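Local coordinates for protein arylamine n-acetyltransferase NAT (Mycobacterium tuberculosis, PDB 4BGF) that catalyses the transfer of an acetyl group, in this family from acetyl-coenzyme A, to the nitrogen of arylamines, at residues 206-211 with 247-252; 217-220 with 225-228. All blocks are in the same frame, centred on the assembly; numbering follows the deposited sequence.

Interaction 1 (206-211 with 247-252)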
loop_
_atom_site.group_PDB
_atom_site.type_symbol
_atom_site.label_atom_id
_atom_site.label_comp_id
_atom_site.label_asym_id
_atom_site.label_seq_id
_atom_site.Cartn_x
_atom_site.Cartn_y
_atom_site.Cartn_z
ATOM N N THR A 206 -10.897 -9.479 -9.630
ATOM C CA THR A 206 -10.718 -10.129 -10.941
ATOM C C THR A 206 -9.312 -10.632 -11.226
ATOM O O THR A 206 -9.138 -11.473 -12.102
ATOM C CB THR A 206 -11.059 -9.182 -12.093
ATOM O OG1 THR A 206 -10.207 -8.042 -12.016
ATOM C CG2 THR A 206 -12.517 -8.741 -12.043
ATOM N N GLY A 207 -8.309 -10.121 -10.522
ATOM C CA GLY A 207 -6.954 -10.606 -10.705
ATOM C C GLY A 207 -6.077 -10.539 -9.466
ATOM O O GLY A 207 -6.433 -9.950 -8.446
ATOM N N LEU A 208 -4.899 -11.142 -9.583
ATOM C CA LEU A 208 -3.928 -11.159 -8.504
ATOM C C LEU A 208 -2.894 -10.021 -8.624
ATOM O O LEU A 208 -2.231 -9.860 -9.625
ATOM C CB LEU A 208 -3.269 -12.539 -8.411
ATOM C CG LEU A 208 -2.027 -12.704 -7.538
ATOM C CD1 LEU A 208 -2.339 -12.458 -6.087
ATOM C CD2 LEU A 208 -1.488 -14.080 -7.728
ATOM N N THR A 209 -2.812 -9.194 -7.593
ATOM C CA THR A 209 -1.807 -8.146 -7.556
ATOM C C THR A 209 -1.086 -8.289 -6.232
ATOM O O THR A 209 -1.741 -8.408 -5.211
ATOM C CB THR A 209 -2.441 -6.757 -7.754
ATOM O OG1 THR A 209 -1.480 -5.733 -7.481
ATOM C CG2 THR A 209 -3.627 -6.563 -6.859
ATOM N N ALA A 210 0.252 -8.374 -6.254
ATOM C CA ALA A 210 1.095 -8.312 -5.043
ATOM C C ALA A 210 2.259 -7.334 -5.203
ATOM O O ALA A 210 2.664 -7.038 -6.303
ATOM C CB ALA A 210 1.622 -9.674 -4.696
ATOM N N ALA A 211 2.794 -6.822 -4.102
ATOM C CA ALA A 211 4.037 -6.049 -4.170
ATOM C C ALA A 211 4.758 -5.923 -2.813
ATOM O O ALA A 211 4.147 -6.065 -1.761
ATOM C CB ALA A 211 3.797 -4.689 -4.810
ATOM N N ASP A 247 4.556 -20.275 -4.741
ATOM C CA ASP A 247 5.914 -20.213 -4.185
ATOM C C ASP A 247 6.467 -18.796 -4.150
ATOM O O ASP A 247 7.129 -18.427 -3.197
ATOM C CB ASP A 247 6.881 -21.133 -4.937
ATOM C CG ASP A 247 6.584 -22.603 -4.702
ATOM O OD1 ASP A 247 6.297 -22.988 -3.546
ATOM O OD2 ASP A 247 6.613 -23.374 -5.679
ATOM N N THR A 248 6.166 -18.009 -5.174
ATOM C CA THR A 248 6.590 -16.611 -5.267
ATOM C C THR A 248 5.996 -15.732 -4.168
ATOM O O THR A 248 6.696 -14.910 -3.591
ATOM C CB THR A 248 6.221 -16.040 -6.662
ATOM O OG1 THR A 248 6.955 -16.750 -7.660
ATOM C CG2 THR A 248 6.494 -14.547 -6.786
ATOM N N LEU A 249 4.703 -15.889 -3.907
ATOM C CA LEU A 249 4.028 -15.178 -2.818
ATOM C C LEU A 249 4.608 -15.549 -1.446
ATOM O O LEU A 249 4.872 -14.682 -0.623
ATOM C CB LEU A 249 2.536 -15.488 -2.848
ATOM C CG LEU A 249 1.770 -15.005 -4.079
ATOM C CD1 LEU A 249 0.599 -15.870 -4.345
ATOM C CD2 LEU A 249 1.246 -13.646 -3.851
ATOM N N SER A 250 4.817 -16.837 -1.208
ATOM C CA SER A 250 5.404 -17.285 0.042
ATOM C C SER A 250 6.873 -16.907 0.213
ATOM O O SER A 250 7.255 -16.396 1.253
ATOM C CB SER A 250 5.278 -18.796 0.156
ATOM O OG SER A 250 5.553 -19.210 1.477
ATOM N N GLU A 251 7.673 -17.149 -0.823
ATOM C CA GLU A 251 9.130 -17.053 -0.784
ATOM C C GLU A 251 9.686 -15.649 -1.082
ATOM O O GLU A 251 10.682 -15.240 -0.489
ATOM C CB GLU A 251 9.682 -18.067 -1.798
ATOM C CG GLU A 251 11.179 -18.198 -1.850
ATOM C CD GLU A 251 11.644 -19.259 -2.837
ATOM O OE1 GLU A 251 10.779 -19.829 -3.538
ATOM O OE2 GLU A 251 12.868 -19.513 -2.904
ATOM N N ARG A 252 9.059 -14.923 -2.005
ATOM C CA ARG A 252 9.549 -13.619 -2.439
ATOM C C ARG A 252 8.648 -12.474 -1.993
ATOM O O ARG A 252 9.083 -11.329 -1.982
ATOM C CB ARG A 252 9.739 -13.577 -3.958
#

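Interaction 2 (217-220 with 225-228)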
loop_
_atom_site.group_PDB
_atom_site.type_symbol
_atom_site.label_atom_id
_atom_site.label_comp_id
_atom_site.label_asym_id
_atom_site.label_seq_id
_atom_site.Cartn_x
_atom_site.Cartn_y
_atom_site.Cartn_z
ATOM N N ALA A 217 14.996 -2.022 -4.940
ATOM C CA ALA A 217 14.028 -2.513 -5.916
ATOM C C ALA A 217 12.551 -2.410 -5.493
ATOM O O ALA A 217 12.222 -2.431 -4.309
ATOM C CB ALA A 217 14.375 -3.959 -6.306
ATOM N N ARG A 218 11.671 -2.300 -6.488
ATOM C CA ARG A 218 10.229 -2.418 -6.282
ATOM C C ARG A 218 9.732 -3.702 -6.955
ATOM O O ARG A 218 9.730 -3.778 -8.181
ATOM C CB ARG A 218 9.508 -1.205 -6.863
ATOM C CG ARG A 218 9.854 0.073 -6.156
ATOM C CD ARG A 218 9.406 1.270 -6.945
ATOM N NE ARG A 218 9.591 2.557 -6.265
ATOM C CZ ARG A 218 8.793 3.053 -5.315
ATOM N NH1 ARG A 218 7.763 2.364 -4.868
ATOM N NH2 ARG A 218 9.043 4.234 -4.799
ATOM N N TRP A 219 9.311 -4.697 -6.163
ATOM C CA TRP A 219 8.722 -5.951 -6.685
ATOM C C TRP A 219 7.212 -5.921 -6.899
ATOM O O TRP A 219 6.459 -5.560 -6.006
ATOM C CB TRP A 219 9.008 -7.109 -5.751
ATOM C CG TRP A 219 10.451 -7.404 -5.605
ATOM C CD1 TRP A 219 11.373 -6.661 -4.947
ATOM C CD2 TRP A 219 11.134 -8.546 -6.100
ATOM N NE1 TRP A 219 12.585 -7.264 -4.998
ATOM C CE2 TRP A 219 12.471 -8.426 -5.712
ATOM C CE3 TRP A 219 10.739 -9.660 -6.842
ATOM C CZ2 TRP A 219 13.418 -9.373 -6.035
ATOM C CZ3 TRP A 219 11.659 -10.584 -7.166
ATOM C CH2 TRP A 219 12.992 -10.449 -6.769
ATOM N N ASN A 220 6.793 -6.312 -8.101
ATOM C CA ASN A 220 5.385 -6.338 -8.509
ATOM C C ASN A 220 5.028 -7.679 -9.097
ATOM O O ASN A 220 5.794 -8.212 -9.875
ATOM C CB ASN A 220 5.140 -5.272 -9.570
ATOM C CG ASN A 220 5.738 -3.918 -9.190
ATOM O OD1 ASN A 220 6.919 -3.824 -8.835
ATOM N ND2 ASN A 220 4.916 -2.862 -9.248
ATOM N N ASP A 225 2.784 -12.849 -13.825
ATOM C CA ASP A 225 3.875 -12.059 -14.320
ATOM C C ASP A 225 4.526 -11.293 -13.205
ATOM O O ASP A 225 3.980 -10.314 -12.708
ATOM C CB ASP A 225 3.394 -11.089 -15.396
ATOM C CG ASP A 225 2.832 -11.794 -16.611
ATOM O OD1 ASP A 225 3.626 -12.407 -17.344
ATOM O OD2 ASP A 225 1.607 -11.726 -16.845
ATOM N N LEU A 226 5.720 -11.753 -12.863
ATOM C CA LEU A 226 6.585 -11.122 -11.897
ATOM C C LEU A 226 7.404 -10.012 -12.508
ATOM O O LEU A 226 7.737 -10.029 -13.698
ATOM C CB LEU A 226 7.549 -12.170 -11.370
ATOM C CG LEU A 226 8.377 -11.833 -10.138
ATOM C CD1 LEU A 226 7.577 -11.208 -9.005
ATOM C CD2 LEU A 226 9.038 -13.079 -9.624
ATOM N N ALA A 227 7.775 -9.067 -11.660
ATOM C CA ALA A 227 8.571 -7.924 -12.083
ATOM C C ALA A 227 9.364 -7.323 -10.917
ATOM O O ALA A 227 8.923 -7.319 -9.771
ATOM C CB ALA A 227 7.673 -6.863 -12.767
ATOM N N VAL A 228 10.567 -6.867 -11.227
ATOM C CA VAL A 228 11.395 -6.135 -10.290
ATOM C C VAL A 228 11.919 -4.902 -10.983
ATOM O O VAL A 228 12.681 -5.003 -11.961
ATOM C CB VAL A 228 12.589 -6.951 -9.804
ATOM C CG1 VAL A 228 13.165 -6.341 -8.538
ATOM C CG2 VAL A 228 12.145 -8.333 -9.516
#

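Interaction 1 (206-211 with 247-252)
Leu249 is the one helix residue that meets both Leu208 and Ala210. It sits near the end of helix 242-251 and reaches toward the start of strand 209-214. Its CG lies anti to the carbonyl carbon, beside the backbone N (chi1 -64°). From there the methyls divide: CD1 meets Leu208 alone, CD2 both partners. CD2 comes down on the small Ala210 side chain, with Leu249 CD2 4.1 Å from Ala210 CB. CD1 turns the other way and meets the end of Leu208, with Leu249 CD1 4.4 Å from Leu208 CD2. The second methyl of Leu208 is also near, as Leu208 CD1 is 4.4 Å from Leu249 CD2. The two leucine forks thus face each other methyl to methyl. Leu208 reaches across because its CG is anti to the backbone N (chi1 168°), which carries the fork out from the chain. Ala210 has only a CB to offer, and Leu249 bridges the distance: the CA atoms of Ala210 and Leu249 are 7.8 Å apart.

Leu208 also packs on Leu41 and Leu44 of helix 41-44. Asn40 bonds Gly207 O and Thr209 N on either side of Leu208. Leu249 touches Ile255 in the loop after its helix.

The contact joins a helix to one face of the five-stranded antiparallel sheet, consistent with the alpha/beta lid domain of arylamine N-acetyltransferases. It is buried and holds no hydrogen bond or charge pair. Its small area of 102 Å² implies a light apolar contact, held by methyl packing and the exclusion of water, with no polar bond to fix its direction.

Interaction 2 (217-220 with 225-228)
Ala227 O takes one hydrogen bond and one weaker C-H...O contact from the facing strand. Asn220 N gives it a nearly straight hydrogen bond (Asn220 N to Ala227 O 2.9 Å, 170° at the hydrogen). The C-H...O contact comes from Trp219 CA, 3.4 Å from Ala227 O. The segments belong to the antiparallel beta hairpin of strands 217-222 and 225-230. Asn220 and Ala227 are a hydrogen-bonded pair, and Trp219 and Val228 the non-hydrogen-bonded pair beside it. The return bond, from Ala227 N to Asn220 O, is bent and weak. Further along, Val228 CA makes a C-H...O contact to Arg218 O at 3.6 Å.

The side chains of Trp219 and Val228 rise together from one face of the sheet. The indole lies against the valine in a CH-pi contact. Val228 CG2 sits over one face of the indole, displaced toward the rim, 3.3 Å from the centroid of the Trp219 six-membered ring and 14° off the ring normal. Leu226 CD1 comes to the ring edge instead, 4.1 Å from Trp219 CE3. Trp219 also touches Phe253, in the loop after helix 242-251.

Arg218 turns its end away from the hairpin partner. Its guanidinium forms a salt bridge with Glu152 and hydrogen bonds to the carbonyls of Gly132 and Thr134, tying this strand to a distant part of the chain.

Val228 has CG1 anti to its own N and CG2 anti to its carbonyl carbon (chi1 -162°), which divides the work of the two methyls. CG2 serves the six-membered ring. CG1 touches the indole and Ala217 at once, roughly at a right angle as seen from it, with Val228 CG1 3.6 Å from Trp219 CE2 and a tight 3.5 Å from Ala217 CB.

The chain leaves helix 203-206 and enters the sheet through 206-211, the first half of interaction 1. It turns back into strand 217-222, and interaction 2 closes the hairpin that turns at residues 223-224. After strand 233-238 it reaches helix 242-251, where 247-252 completes interaction 1. The larger loop therefore encloses the smaller one, and the two do not cross. Interaction 2 joins neighbouring strands within the sheet. Interaction 1 lays the helix against one of its faces. Strands 209-214 and 217-222 are neighbours in that sheet. The two contacts also touch directly, as Thr248 CG2 lies 4.1 Å from Leu226 CD2. Phe253 touches both Thr248 and Trp219.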